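Local coordinates for E2A dna-binding protein (Human adenovirus 5, PDB 2WB0), which binds single-stranded DNA and supports the elongation phase of viral strand-displacement replication, forming multimers to unwind the template without ATP, at residues C102-E108 with Q193-K197; A163-D169 with K180-F186; Q198-F202 with S262-S266; P233-L239 with K334-V340. All coordinates share one frame; numbering follows the deposited sequence.

The four contacts show how one chain with two zinc sites is tied together. Contacts 1 and 3 follow each other along helix 189-206, their centres about 13 Å apart. Contact 2 holds two ligands of the first zinc and is nested in the loop closed by contact 1; a probable hydrogen bond from Arg-164 NH2 to Gly-107 O (3.1 Å) joins the two. Contact 4 is joined to contact 2 by a probable hydrogen bond from Tyr-337 N to Ser-181 O, 2.9 Å, their centres about 13 Å apart, while its Phe-234 side chain lies about 6 Å from the second zinc, bound by Cys-225. Contacts 3 and 4 occupy opposite sides of the chain's centre.

Contact 1: C102-E108 with Q193-K197; sequences CAEIEGE and QVAFK
Glu-106 and Lys-197 make a salt bridge between the loop 102-108 and helix 189-206, the clearest polar link of this contact. Lys-197 NZ lies 2.8 Å from Glu-106 OE2 and meets it on the syn lone pair; a second, weak bond from NZ to Glu-106 OE1 measures 3.1 Å, so the ammonium is shared unequally by the two oxygens. The CB of Glu-106 points away from the helix, but a bend at its second torsion (chi2 66°) turns the carboxylate back, and the two side chains cross at about a right angle. Within the loop, a type II turn from Ile-105 to Glu-108 is closed by the bond from Glu-108 N to Ile-105 O, 2.9 Å. Gln-193 extends toward the loop, its amide near the backbone of Cys-102, Ile-105, Gly-107 and Glu-108. Outside the contact, Glu-108 pairs with Lys-110, Cys-102 N bonds to His-100 ND1 and Gly-107 O accepts from Arg-164 NH2. The apolar end is a sulfur-aromatic contact: Cys-102 SG stands 4.0 Å from the centroid of the Phe-196 ring, 8° off its normal, with CB over the same ring 3.6 Å from that centroid. Ala-103 CB packs 3.9 Å from Lys-197 CG. The helix is thus covered by the loop following strand 95-99, while its Ala-195 and Phe-196 side chains also rest on strands 242-246 and 271-276.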
loop_
_atom_site.group_PDB
_atom_site.type_symbol
_atom_site.label_atom_id
_atom_site.label_comp_id
_atom_site.label_asym_id
_atom_site.label_seq_id
_atom_site.Cartn_x
_atom_site.Cartn_y
_atom_site.Cartn_z
ATOM N N CYS A 102 -10.236 5.411 10.948
ATOM C CA CYS A 102 -9.723 4.452 11.939
ATOM C C CYS A 102 -8.970 5.128 13.088
ATOM O O CYS A 102 -8.567 4.462 14.064
ATOM C CB CYS A 102 -8.808 3.410 11.269
ATOM S SG CYS A 102 -9.707 2.171 10.303
ATOM N N ALA A 103 -8.793 6.434 13.007
ATOM C CA ALA A 103 -8.201 7.133 14.163
ATOM C C ALA A 103 -9.118 8.195 14.730
ATOM O O ALA A 103 -8.609 9.119 15.364
ATOM C CB ALA A 103 -6.892 7.822 13.808
ATOM N N GLU A 104 -10.413 8.116 14.508
ATOM C CA GLU A 104 -11.363 9.207 14.908
ATOM C C GLU A 104 -12.033 8.850 16.251
ATOM O O GLU A 104 -12.323 9.732 17.087
ATOM C CB GLU A 104 -12.443 9.307 13.854
ATOM C CG GLU A 104 -13.144 10.628 13.585
ATOM C CD GLU A 104 -13.824 10.614 12.186
ATOM O OE1 GLU A 104 -13.582 11.536 11.351
ATOM O OE2 GLU A 104 -14.576 9.656 11.889
ATOM N N ILE A 105 -12.348 7.589 16.413
ATOM C CA ILE A 105 -13.067 7.139 17.580
ATOM C C ILE A 105 -12.219 6.128 18.335
ATOM O O ILE A 105 -11.813 5.082 17.811
ATOM C CB ILE A 105 -14.422 6.455 17.187
ATOM C CG1 ILE A 105 -15.219 7.301 16.165
ATOM C CG2 ILE A 105 -15.158 5.914 18.434
ATOM C CD1 ILE A 105 -16.599 7.677 16.553
ATOM N N GLU A 106 -12.028 6.411 19.611
ATOM C CA GLU A 106 -11.232 5.519 20.464
ATOM C C GLU A 106 -11.691 4.057 20.450
ATOM O O GLU A 106 -12.870 3.755 20.663
ATOM C CB GLU A 106 -11.098 6.124 21.883
ATOM C CG GLU A 106 -9.906 5.570 22.640
ATOM C CD GLU A 106 -8.512 5.974 22.020
ATOM O OE1 GLU A 106 -7.567 5.183 22.266
ATOM O OE2 GLU A 106 -8.345 7.040 21.314
ATOM N N GLY A 107 -10.755 3.148 20.127
ATOM C CA GLY A 107 -11.010 1.726 20.094
ATOM C C GLY A 107 -11.744 1.268 18.861
ATOM O O GLY A 107 -11.990 0.061 18.684
ATOM N N GLU A 108 -12.141 2.201 17.995
ATOM C CA GLU A 108 -12.968 1.805 16.856
ATOM C C GLU A 108 -12.164 1.740 15.551
ATOM O O GLU A 108 -11.526 2.749 15.180
ATOM C CB GLU A 108 -14.145 2.768 16.715
ATOM C CG GLU A 108 -15.182 2.354 15.630
ATOM C CD GLU A 108 -16.301 3.354 15.592
ATOM O OE1 GLU A 108 -17.016 3.392 16.613
ATOM O OE2 GLU A 108 -16.414 4.103 14.579
ATOM N N GLN A 193 -5.096 0.317 15.730
ATOM C CA GLN A 193 -5.430 1.714 15.854
ATOM C C GLN A 193 -4.166 2.546 16.087
ATOM O O GLN A 193 -4.035 3.619 15.551
ATOM C CB GLN A 193 -6.477 2.019 16.915
ATOM C CG GLN A 193 -6.864 3.566 16.843
ATOM C CD GLN A 193 -8.225 3.879 17.502
ATOM O OE1 GLN A 193 -9.241 4.196 16.815
ATOM N NE2 GLN A 193 -8.248 3.805 18.838
ATOM N N VAL A 194 -3.233 2.048 16.866
ATOM C CA VAL A 194 -1.947 2.790 16.998
ATOM C C VAL A 194 -1.353 3.118 15.624
ATOM O O VAL A 194 -0.946 4.242 15.386
ATOM C CB VAL A 194 -0.951 1.993 17.832
ATOM C CG1 VAL A 194 0.439 2.669 17.761
ATOM C CG2 VAL A 194 -1.395 1.953 19.282
ATOM N N ALA A 195 -1.314 2.143 14.696
ATOM C CA ALA A 195 -0.723 2.371 13.340
ATOM C C ALA A 195 -1.487 3.390 12.474
ATOM O O ALA A 195 -0.888 4.158 11.652
ATOM C CB ALA A 195 -0.646 1.007 12.589
ATOM N N PHE A 196 -2.809 3.388 12.591
ATOM C CA PHE A 196 -3.565 4.456 11.939
ATOM C C PHE A 196 -3.338 5.834 12.581
ATOM O O PHE A 196 -3.293 6.837 11.882
ATOM C CB PHE A 196 -5.063 4.135 11.844
ATOM C CG PHE A 196 -5.410 3.064 10.759
ATOM C CD1 PHE A 196 -5.677 3.424 9.449
ATOM C CD2 PHE A 196 -5.485 1.742 11.106
ATOM C CE1 PHE A 196 -6.020 2.491 8.491
ATOM C CE2 PHE A 196 -5.814 0.749 10.127
ATOM C CZ PHE A 196 -6.082 1.169 8.805
ATOM N N LYS A 197 -3.190 5.870 13.905
ATOM C CA LYS A 197 -2.884 7.160 14.550
ATOM C C LYS A 197 -1.527 7.660 14.088
ATOM O O LYS A 197 -1.308 8.880 13.960
ATOM C CB LYS A 197 -2.875 7.003 16.084
ATOM C CG LYS A 197 -4.328 7.029 16.657
ATOM C CD LYS A 197 -4.307 6.876 18.207
ATOM C CE LYS A 197 -5.625 7.318 18.855
ATOM N NZ LYS A 197 -5.786 6.659 20.187
#

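Contact 2: A163-D169 with K180-F186; sequences ARCCVHD and KSCGMFF. With ZN (zinc ion), chain B.
Asp-169 OD2 is gripped twice: Ser-181 OG donates to its syn lone pair at 2.6 Å, and a water donates to it at 2.7 Å. That water also donates a hydrogen bond to Met-184 O and accepts one from Cys-166 N, bridging the two segments. Ser-181 OG in turn accepts from Gly-183 N at 2.7 Å, an ST turn that shapes the chain around Cys-182. The other carboxylate oxygen, Asp-169 OD1, is held by Ser-178 N.

Farther along the segments, Arg-164 and Phe-186 form an antiparallel hydrogen-bonded pair, Arg-164 N to Phe-186 O and Phe-186 N to Arg-164 O, both 2.9 Å and in the carbonyl plane. The Arg-164 guanidinium forms a salt bridge with Asp-162. Phe-185 lies against this strand, its CD1 edge 4.0 Å from Cys-165 CB and its CZ 3.7 Å from Ala-163 CB.

With SG anti to the backbone N (chi1 170°), Cys-166 presents its sulfur 2.3 Å from the zinc ion, and Cys-182 SG approaches equally closely. The backbone N of His-168 donates a long hydrogen bond to Cys-166 SG. Cys-111 and His-113 complete the set of three cysteines and one histidine, an arrangement typical of structural zinc sites.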
loop_
_atom_site.group_PDB
_atom_site.type_symbol
_atom_site.label_atom_id
_atom_site.label_comp_id
_atom_site.label_asym_id
_atom_site.label_seq_id
_atom_site.Cartn_x
_atom_site.Cartn_y
_atom_site.Cartn_z
ATOM N N ALA A 163 -9.389 -8.923 18.676
ATOM C CA ALA A 163 -9.376 -8.963 17.200
ATOM C C ALA A 163 -10.598 -8.269 16.589
ATOM O O ALA A 163 -11.586 -7.985 17.287
ATOM C CB ALA A 163 -9.275 -10.418 16.704
ATOM N N ARG A 164 -10.488 -7.897 15.302
ATOM C CA ARG A 164 -11.526 -7.113 14.623
ATOM C C ARG A 164 -11.634 -7.729 13.268
ATOM O O ARG A 164 -10.606 -7.953 12.607
ATOM C CB ARG A 164 -11.056 -5.644 14.410
ATOM C CG ARG A 164 -10.660 -5.019 15.731
ATOM C CD ARG A 164 -11.976 -4.564 16.457
ATOM N NE ARG A 164 -11.631 -3.453 17.359
ATOM C CZ ARG A 164 -11.040 -3.681 18.505
ATOM N NH1 ARG A 164 -10.802 -4.935 18.785
ATOM N NH2 ARG A 164 -10.699 -2.710 19.362
ATOM N N CYS A 165 -12.853 -7.942 12.824
ATOM C CA CYS A 165 -13.153 -8.447 11.486
ATOM C C CYS A 165 -14.077 -7.488 10.676
ATOM O O CYS A 165 -14.788 -6.627 11.242
ATOM C CB CYS A 165 -13.795 -9.855 11.615
ATOM S SG CYS A 165 -15.517 -9.846 12.277
ATOM N N CYS A 166 -14.059 -7.633 9.353
ATOM C CA CYS A 166 -15.012 -6.941 8.454
ATOM C C CYS A 166 -16.431 -7.373 8.919
ATOM O O CYS A 166 -16.588 -8.513 9.319
ATOM C CB CYS A 166 -14.772 -7.458 7.050
ATOM S SG CYS A 166 -16.047 -6.935 5.900
ATOM N N VAL A 167 -17.451 -6.494 8.914
ATOM C CA VAL A 167 -18.767 -6.970 9.459
ATOM C C VAL A 167 -19.331 -8.172 8.686
ATOM O O VAL A 167 -20.035 -9.038 9.258
ATOM C CB VAL A 167 -19.796 -5.820 9.575
ATOM C CG1 VAL A 167 -20.146 -5.273 8.183
ATOM C CG2 VAL A 167 -20.998 -6.305 10.340
ATOM N N HIS A 168 -18.967 -8.275 7.407
ATOM C CA HIS A 168 -19.470 -9.354 6.558
ATOM C C HIS A 168 -18.854 -10.686 6.920
ATOM O O HIS A 168 -19.368 -11.730 6.503
ATOM C CB HIS A 168 -19.195 -9.011 5.117
ATOM C CG HIS A 168 -19.855 -7.730 4.702
ATOM N ND1 HIS A 168 -21.138 -7.688 4.201
ATOM C CD2 HIS A 168 -19.411 -6.452 4.722
ATOM C CE1 HIS A 168 -21.460 -6.433 3.932
ATOM N NE2 HIS A 168 -20.429 -5.661 4.235
ATOM N N ASP A 169 -17.840 -10.647 7.762
ATOM C CA ASP A 169 -17.241 -11.856 8.334
ATOM C C ASP A 169 -17.682 -12.167 9.730
ATOM O O ASP A 169 -17.088 -13.049 10.358
ATOM C CB ASP A 169 -15.701 -11.739 8.250
ATOM C CG ASP A 169 -15.205 -11.605 6.780
ATOM O OD1 ASP A 169 -15.894 -12.160 5.856
ATOM O OD2 ASP A 169 -14.158 -10.944 6.543
ATOM N N LYS A 180 -18.185 -12.075 0.838
ATOM C CA LYS A 180 -18.528 -10.646 0.821
ATOM C C LYS A 180 -17.513 -9.806 1.583
ATOM O O LYS A 180 -17.713 -8.589 1.746
ATOM C CB LYS A 180 -19.895 -10.436 1.445
ATOM C CG LYS A 180 -21.053 -11.005 0.541
ATOM C CD LYS A 180 -22.384 -10.830 1.253
ATOM C CE LYS A 180 -23.566 -11.399 0.397
ATOM N NZ LYS A 180 -23.435 -10.894 -1.012
ATOM N N SER A 181 -16.451 -10.440 2.063
ATOM C CA SER A 181 -15.420 -9.730 2.845
ATOM C C SER A 181 -14.654 -8.741 1.994
ATOM O O SER A 181 -14.590 -8.900 0.775
ATOM C CB SER A 181 -14.382 -10.720 3.360
ATOM O OG SER A 181 -13.473 -10.057 4.232
ATOM N N CYS A 182 -14.071 -7.707 2.645
ATOM C CA CYS A 182 -13.064 -6.843 2.017
ATOM C C CYS A 182 -11.659 -7.396 2.281
ATOM O O CYS A 182 -10.692 -6.887 1.708
ATOM C CB CYS A 182 -13.155 -5.370 2.539
ATOM S SG CYS A 182 -12.938 -5.276 4.316
ATOM N N GLY A 183 -11.556 -8.443 3.113
ATOM C CA GLY A 183 -10.291 -9.130 3.397
ATOM C C GLY A 183 -9.488 -8.503 4.547
ATOM O O GLY A 183 -8.378 -8.921 4.831
ATOM N N MET A 184 -10.017 -7.455 5.168
ATOM C CA MET A 184 -9.330 -6.807 6.277
ATOM C C MET A 184 -9.674 -7.541 7.581
ATOM O O MET A 184 -10.844 -7.897 7.841
ATOM C CB MET A 184 -9.804 -5.355 6.359
ATOM C CG MET A 184 -8.914 -4.486 7.180
ATOM S SD MET A 184 -9.091 -2.719 6.773
ATOM C CE MET A 184 -9.036 -2.669 5.100
ATOM N N PHE A 185 -8.658 -7.748 8.404
ATOM C CA PHE A 185 -8.763 -8.417 9.712
ATOM C C PHE A 185 -7.564 -7.990 10.544
ATOM O O PHE A 185 -6.406 -7.950 10.028
ATOM C CB PHE A 185 -8.739 -9.941 9.552
ATOM C CG PHE A 185 -8.701 -10.651 10.850
ATOM C CD1 PHE A 185 -9.874 -10.792 11.595
ATOM C CD2 PHE A 185 -7.470 -11.064 11.407
ATOM C CE1 PHE A 185 -9.872 -11.437 12.847
ATOM C CE2 PHE A 185 -7.473 -11.742 12.661
ATOM C CZ PHE A 185 -8.656 -11.903 13.359
ATOM N N PHE A 186 -7.805 -7.649 11.795
ATOM C CA PHE A 186 -6.720 -7.343 12.724
ATOM C C PHE A 186 -6.749 -8.301 13.900
ATOM O O PHE A 186 -7.768 -8.434 14.585
ATOM C CB PHE A 186 -6.815 -5.877 13.170
ATOM C CG PHE A 186 -6.795 -4.905 12.019
ATOM C CD1 PHE A 186 -5.644 -4.801 11.206
ATOM C CD2 PHE A 186 -7.875 -4.074 11.769
ATOM C CE1 PHE A 186 -5.577 -3.901 10.146
ATOM C CE2 PHE A 186 -7.844 -3.162 10.691
ATOM C CZ PHE A 186 -6.727 -3.094 9.858
HETATM ZN ZN ZN B . -15.133 -4.939 5.072
HETATM O O HOH W 1 -12.547 -9.909 8.512
#

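Contact 3: Q198-F202 with S262-S266; sequences QIKAF and SVLAS
The ring of Phe-202 meets the opposite helix edge-on: Ser-262 O lies near the ring plane, 3.6 Å from Phe-202 CD1, and the neighbouring CE1 comes 3.9 Å from Ser-262 CB. With CG anti to the backbone N (chi1 -172°), the ring reaches across to the helix at Ser-262; beyond the two segments it also touches Pro-301 at the start of helix 300-315. The second flat group, the amide of Gln-198, turns its oxygen toward the other helix. Its OE1 sits 3.0 Å from Ser-266 OG, although that hydroxyl proton has another acceptor within reach and the bond is therefore not settled. A bend at the second torsion of Gln-198 (chi2 -72°) brings the amide into this position.

Between these two ends the interface is built from small side chains. Ala-265 CB faces Ala-201 CB at 3.5 Å and lies equally close, 3.5 Å, to Phe-202 N, so that one methyl group is set directly against the backbone of helix 189-206. Ala-265 CB is also 4.2 Å from Phe-202 CB. Because methyl meets methyl and backbone, the axes approach to 8.2 Å while the two short helical segments run nearly antiparallel, at 165°. The result is the close packing of an antiparallel helix pair at an alanine contact, joining helices 189-206 and 261-268, one from each of the two zinc-binding regions of the chain.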
loop_
_atom_site.group_PDB
_atom_site.type_symbol
_atom_site.label_atom_id
_atom_site.label_comp_id
_atom_site.label_asym_id
_atom_site.label_seq_id
_atom_site.Cartn_x
_atom_site.Cartn_y
_atom_site.Cartn_z
ATOM N N GLN A 198 -0.602 6.711 13.907
ATOM C CA GLN A 198 0.774 7.008 13.485
ATOM C C GLN A 198 0.762 7.647 12.106
ATOM O O GLN A 198 1.428 8.660 11.917
ATOM C CB GLN A 198 1.642 5.725 13.468
ATOM C CG GLN A 198 3.200 5.959 13.263
ATOM C CD GLN A 198 3.599 6.383 11.872
ATOM O OE1 GLN A 198 4.653 7.059 11.684
ATOM N NE2 GLN A 198 2.831 5.916 10.850
ATOM N N ILE A 199 0.001 7.091 11.151
ATOM C CA ILE A 199 0.074 7.662 9.792
ATOM C C ILE A 199 -0.584 9.054 9.768
ATOM O O ILE A 199 -0.069 9.990 9.129
ATOM C CB ILE A 199 -0.498 6.692 8.681
ATOM C CG1 ILE A 199 -0.148 7.269 7.291
ATOM C CG2 ILE A 199 -2.005 6.476 8.819
ATOM C CD1 ILE A 199 1.416 7.385 7.063
ATOM N N LYS A 200 -1.694 9.178 10.477
ATOM C CA LYS A 200 -2.384 10.453 10.577
ATOM C C LYS A 200 -1.474 11.522 11.216
ATOM O O LYS A 200 -1.313 12.607 10.660
ATOM C CB LYS A 200 -3.692 10.292 11.289
ATOM C CG LYS A 200 -4.390 11.639 11.566
ATOM C CD LYS A 200 -5.803 11.345 12.143
ATOM C CE LYS A 200 -6.286 12.539 12.974
ATOM N NZ LYS A 200 -7.476 12.187 13.867
ATOM N N ALA A 201 -0.734 11.170 12.254
ATOM C CA ALA A 201 0.230 12.116 12.837
ATOM C C ALA A 201 1.422 12.441 11.931
ATOM O O ALA A 201 2.010 13.544 11.966
ATOM C CB ALA A 201 0.767 11.574 14.256
ATOM N N PHE A 202 1.876 11.442 11.189
ATOM C CA PHE A 202 2.992 11.623 10.293
ATOM C C PHE A 202 2.574 12.642 9.224
ATOM O O PHE A 202 3.330 13.561 8.870
ATOM C CB PHE A 202 3.306 10.229 9.673
ATOM C CG PHE A 202 4.544 10.178 8.858
ATOM C CD1 PHE A 202 5.801 10.058 9.474
ATOM C CD2 PHE A 202 4.482 10.182 7.475
ATOM C CE1 PHE A 202 6.913 10.033 8.770
ATOM C CE2 PHE A 202 5.646 10.138 6.721
ATOM C CZ PHE A 202 6.864 10.046 7.361
ATOM N N SER A 262 7.651 14.358 12.617
ATOM C CA SER A 262 7.519 13.078 11.835
ATOM C C SER A 262 7.910 11.946 12.687
ATOM O O SER A 262 7.244 10.854 12.701
ATOM C CB SER A 262 8.605 12.997 10.722
ATOM O OG SER A 262 8.138 13.770 9.737
ATOM N N VAL A 263 9.067 12.143 13.314
ATOM C CA VAL A 263 9.637 11.116 14.174
ATOM C C VAL A 263 8.772 10.907 15.412
ATOM O O VAL A 263 8.505 9.753 15.833
ATOM C CB VAL A 263 11.130 11.422 14.519
ATOM C CG1 VAL A 263 11.659 10.328 15.415
ATOM C CG2 VAL A 263 11.950 11.535 13.220
ATOM N N LEU A 264 8.283 12.002 15.984
ATOM C CA LEU A 264 7.444 11.926 17.177
ATOM C C LEU A 264 6.136 11.164 16.892
ATOM O O LEU A 264 5.517 10.508 17.800
ATOM C CB LEU A 264 7.103 13.350 17.659
ATOM C CG LEU A 264 7.867 14.028 18.823
ATOM C CD1 LEU A 264 8.895 13.267 19.627
ATOM C CD2 LEU A 264 8.247 15.463 18.519
ATOM N N ALA A 265 5.667 11.259 15.650
ATOM C CA ALA A 265 4.473 10.449 15.303
ATOM C C ALA A 265 4.672 8.984 15.642
ATOM O O ALA A 265 3.752 8.336 16.212
ATOM C CB ALA A 265 4.108 10.606 13.788
ATOM N N SER A 266 5.866 8.449 15.338
ATOM C CA SER A 266 6.198 7.064 15.671
ATOM C C SER A 266 6.466 6.877 17.157
ATOM O O SER A 266 6.130 5.829 17.736
ATOM C CB SER A 266 7.386 6.537 14.848
ATOM O OG SER A 266 7.021 6.511 13.442
#

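Contact 4: P233-L239 with K334-V340; sequences PFLGRQL and KHQYRNV
Gly-236 and Arg-338 form a single antiparallel beta bridge that joins the loop between strands 216-220 and 242-246 to the chain beyond helix 300-315. It is a hydrogen-bonded pair: Gly-236 N reaches Arg-338 O at 2.7 Å, and Arg-338 N returns to Gly-236 O at 2.9 Å in an almost straight bond. Gly-236 O is held a second time, by Gln-238 NE2, which comes at the opposite face of the carbonyl plane; two donors thus fix one oxygen. Gln-238 NE2 bonds to Phe-234 O as well, so this one amide straps its own loop together, its chain bent at the second torsion (chi2 -62°).

Side chains also pack against the bridge. The Tyr-337 ring lies against Gly-236, whose CA is 3.8 Å from the ring centroid in a CH-pi contact over the face, and the same ring stacks on Phe-177. Arg-338 carries its guanidinium past Leu-235, whose CD1 rests over one face, while NH1 makes a weak bond to Phe-234 O at 2.8 Å.

Toward the other end of the contact, waters mediate. One accepts from Gln-238 N and donates to His-335 O; another donates to Gln-238 O. This latter water also lies in the plane of the imidazole, 2.7 Å from His-335 ND1, beside Leu-239 CD2, which is 3.3 Å from the same nitrogen.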
loop_
_atom_site.group_PDB
_atom_site.type_symbol
_atom_site.label_atom_id
_atom_site.label_comp_id
_atom_site.label_asym_id
_atom_site.label_seq_id
_atom_site.Cartn_x
_atom_site.Cartn_y
_atom_site.Cartn_z
ATOM N N PRO A 233 -6.929 -14.077 -13.151
ATOM C CA PRO A 233 -7.700 -14.001 -11.894
ATOM C C PRO A 233 -7.053 -14.875 -10.846
ATOM O O PRO A 233 -6.515 -15.934 -11.181
ATOM C CB PRO A 233 -9.053 -14.644 -12.265
ATOM C CG PRO A 233 -9.168 -14.480 -13.753
ATOM C CD PRO A 233 -7.785 -14.470 -14.302
ATOM N N PHE A 234 -7.114 -14.448 -9.587
ATOM C CA PHE A 234 -6.641 -15.283 -8.491
ATOM C C PHE A 234 -7.602 -15.168 -7.318
ATOM O O PHE A 234 -8.404 -14.238 -7.221
ATOM C CB PHE A 234 -5.203 -14.926 -8.062
ATOM C CG PHE A 234 -4.992 -13.438 -7.778
ATOM C CD1 PHE A 234 -5.314 -12.906 -6.516
ATOM C CD2 PHE A 234 -4.408 -12.603 -8.729
ATOM C CE1 PHE A 234 -5.127 -11.517 -6.207
ATOM C CE2 PHE A 234 -4.216 -11.194 -8.445
ATOM C CZ PHE A 234 -4.533 -10.667 -7.146
ATOM N N LEU A 235 -7.526 -16.136 -6.421
ATOM C CA LEU A 235 -8.528 -16.186 -5.362
ATOM C C LEU A 235 -8.004 -15.443 -4.142
ATOM O O LEU A 235 -6.849 -15.021 -4.117
ATOM C CB LEU A 235 -8.766 -17.654 -5.016
ATOM C CG LEU A 235 -9.887 -18.484 -5.675
ATOM C CD1 LEU A 235 -10.764 -17.756 -6.678
ATOM C CD2 LEU A 235 -9.288 -19.687 -6.229
ATOM N N GLY A 236 -8.828 -15.285 -3.113
ATOM C CA GLY A 236 -8.376 -14.599 -1.874
ATOM C C GLY A 236 -8.490 -13.090 -1.978
ATOM O O GLY A 236 -9.371 -12.538 -2.693
ATOM N N ARG A 237 -7.588 -12.407 -1.288
ATOM C CA ARG A 237 -7.753 -10.947 -1.141
ATOM C C ARG A 237 -7.345 -10.296 -2.474
ATOM O O ARG A 237 -6.483 -10.831 -3.126
ATOM C CB ARG A 237 -6.836 -10.497 -0.004
ATOM C CG ARG A 237 -6.864 -8.959 0.273
ATOM C CD ARG A 237 -5.890 -8.611 1.438
ATOM N NE ARG A 237 -6.259 -9.284 2.690
ATOM C CZ ARG A 237 -5.764 -10.433 3.203
ATOM N NH1 ARG A 237 -4.819 -11.169 2.602
ATOM N NH2 ARG A 237 -6.252 -10.869 4.379
ATOM N N GLN A 238 -7.974 -9.177 -2.848
ATOM C CA GLN A 238 -7.815 -8.537 -4.176
ATOM C C GLN A 238 -7.092 -7.200 -4.123
ATOM O O GLN A 238 -7.024 -6.457 -5.115
ATOM C CB GLN A 238 -9.198 -8.357 -4.785
ATOM C CG GLN A 238 -9.911 -9.742 -4.968
ATOM C CD GLN A 238 -9.178 -10.642 -5.889
ATOM O OE1 GLN A 238 -8.970 -10.291 -7.049
ATOM N NE2 GLN A 238 -8.755 -11.799 -5.404
ATOM N N LEU A 239 -6.521 -6.870 -2.970
ATOM C CA LEU A 239 -5.650 -5.722 -2.856
ATOM C C LEU A 239 -4.601 -6.038 -1.834
ATOM O O LEU A 239 -4.764 -6.914 -1.006
ATOM C CB LEU A 239 -6.401 -4.431 -2.340
ATOM C CG LEU A 239 -7.744 -4.115 -3.004
ATOM C CD1 LEU A 239 -8.804 -3.505 -2.045
ATOM C CD2 LEU A 239 -7.393 -3.150 -4.180
ATOM N N LYS A 334 -15.330 -5.222 -7.231
ATOM C CA LYS A 334 -14.048 -5.665 -7.739
ATOM C C LYS A 334 -13.031 -5.896 -6.614
ATOM O O LYS A 334 -12.085 -6.654 -6.817
ATOM C CB LYS A 334 -13.408 -4.747 -8.819
ATOM C CG LYS A 334 -13.228 -3.302 -8.442
ATOM C CD LYS A 334 -12.213 -2.560 -9.356
ATOM C CE LYS A 334 -12.498 -1.003 -9.393
ATOM N NZ LYS A 334 -11.700 -0.194 -10.412
ATOM N N HIS A 335 -13.194 -5.250 -5.454
ATOM C CA HIS A 335 -12.198 -5.454 -4.402
ATOM C C HIS A 335 -12.641 -6.559 -3.444
ATOM O O HIS A 335 -11.935 -6.884 -2.480
ATOM C CB HIS A 335 -11.960 -4.166 -3.571
ATOM C CG HIS A 335 -11.604 -2.964 -4.407
ATOM N ND1 HIS A 335 -10.496 -2.930 -5.222
ATOM C CD2 HIS A 335 -12.238 -1.780 -4.578
ATOM C CE1 HIS A 335 -10.438 -1.759 -5.828
ATOM N NE2 HIS A 335 -11.477 -1.035 -5.437
ATOM N N GLN A 336 -13.820 -7.106 -3.675
ATOM C CA GLN A 336 -14.305 -8.182 -2.811
ATOM C C GLN A 336 -13.417 -9.415 -2.758
ATOM O O GLN A 336 -12.879 -9.838 -3.788
ATOM C CB GLN A 336 -15.688 -8.595 -3.319
ATOM C CG GLN A 336 -16.498 -9.329 -2.363
ATOM C CD GLN A 336 -17.949 -9.288 -2.817
ATOM O OE1 GLN A 336 -18.797 -8.571 -2.264
ATOM N NE2 GLN A 336 -18.221 -10.030 -3.857
ATOM N N TYR A 337 -13.240 -9.975 -1.565
ATOM C CA TYR A 337 -12.429 -11.143 -1.363
ATOM C C TYR A 337 -13.059 -12.267 -2.196
ATOM O O TYR A 337 -14.293 -12.339 -2.284
ATOM C CB TYR A 337 -12.512 -11.547 0.106
ATOM C CG TYR A 337 -11.579 -12.624 0.495
ATOM C CD1 TYR A 337 -11.953 -13.969 0.425
ATOM C CD2 TYR A 337 -10.326 -12.309 1.018
ATOM C CE1 TYR A 337 -11.057 -14.982 0.812
ATOM C CE2 TYR A 337 -9.451 -13.302 1.441
ATOM C CZ TYR A 337 -9.819 -14.632 1.301
ATOM O OH TYR A 337 -8.953 -15.575 1.730
ATOM N N ARG A 338 -12.194 -13.073 -2.826
ATOM C CA ARG A 338 -12.649 -14.204 -3.606
ATOM C C ARG A 338 -12.483 -15.462 -2.852
ATOM O O ARG A 338 -11.412 -16.091 -2.817
ATOM C CB ARG A 338 -11.989 -14.281 -4.992
ATOM C CG ARG A 338 -12.307 -12.995 -5.812
ATOM C CD ARG A 338 -11.733 -13.062 -7.266
ATOM N NE ARG A 338 -12.445 -14.119 -8.054
ATOM C CZ ARG A 338 -11.861 -15.115 -8.722
ATOM N NH1 ARG A 338 -10.530 -15.257 -8.769
ATOM N NH2 ARG A 338 -12.633 -15.996 -9.329
ATOM N N ASN A 339 -13.614 -15.885 -2.310
ATOM C CA ASN A 339 -13.568 -16.961 -1.355
ATOM C C ASN A 339 -13.806 -18.289 -2.078
ATOM O O ASN A 339 -14.575 -18.333 -3.005
ATOM C CB ASN A 339 -14.694 -16.783 -0.304
ATOM C CG ASN A 339 -14.560 -17.796 0.778
ATOM O OD1 ASN A 339 -13.447 -18.000 1.291
ATOM N ND2 ASN A 339 -15.637 -18.517 1.073
ATOM N N VAL A 340 -13.161 -19.354 -1.639
ATOM C CA VAL A 340 -13.615 -20.658 -2.062
ATOM C C VAL A 340 -13.836 -21.471 -0.766
ATOM O O VAL A 340 -13.007 -21.452 0.094
ATOM C CB VAL A 340 -12.712 -21.287 -3.212
ATOM C CG1 VAL A 340 -11.250 -21.295 -2.835
ATOM C CG2 VAL A 340 -13.260 -22.718 -3.602
HETATM O O HOH W 2 -10.099 -8.184 -1.041
HETATM O O HOH W 3 -8.890 -4.873 -6.213
HETATM O O HOH W 4 -9.792 -7.588 -8.624
#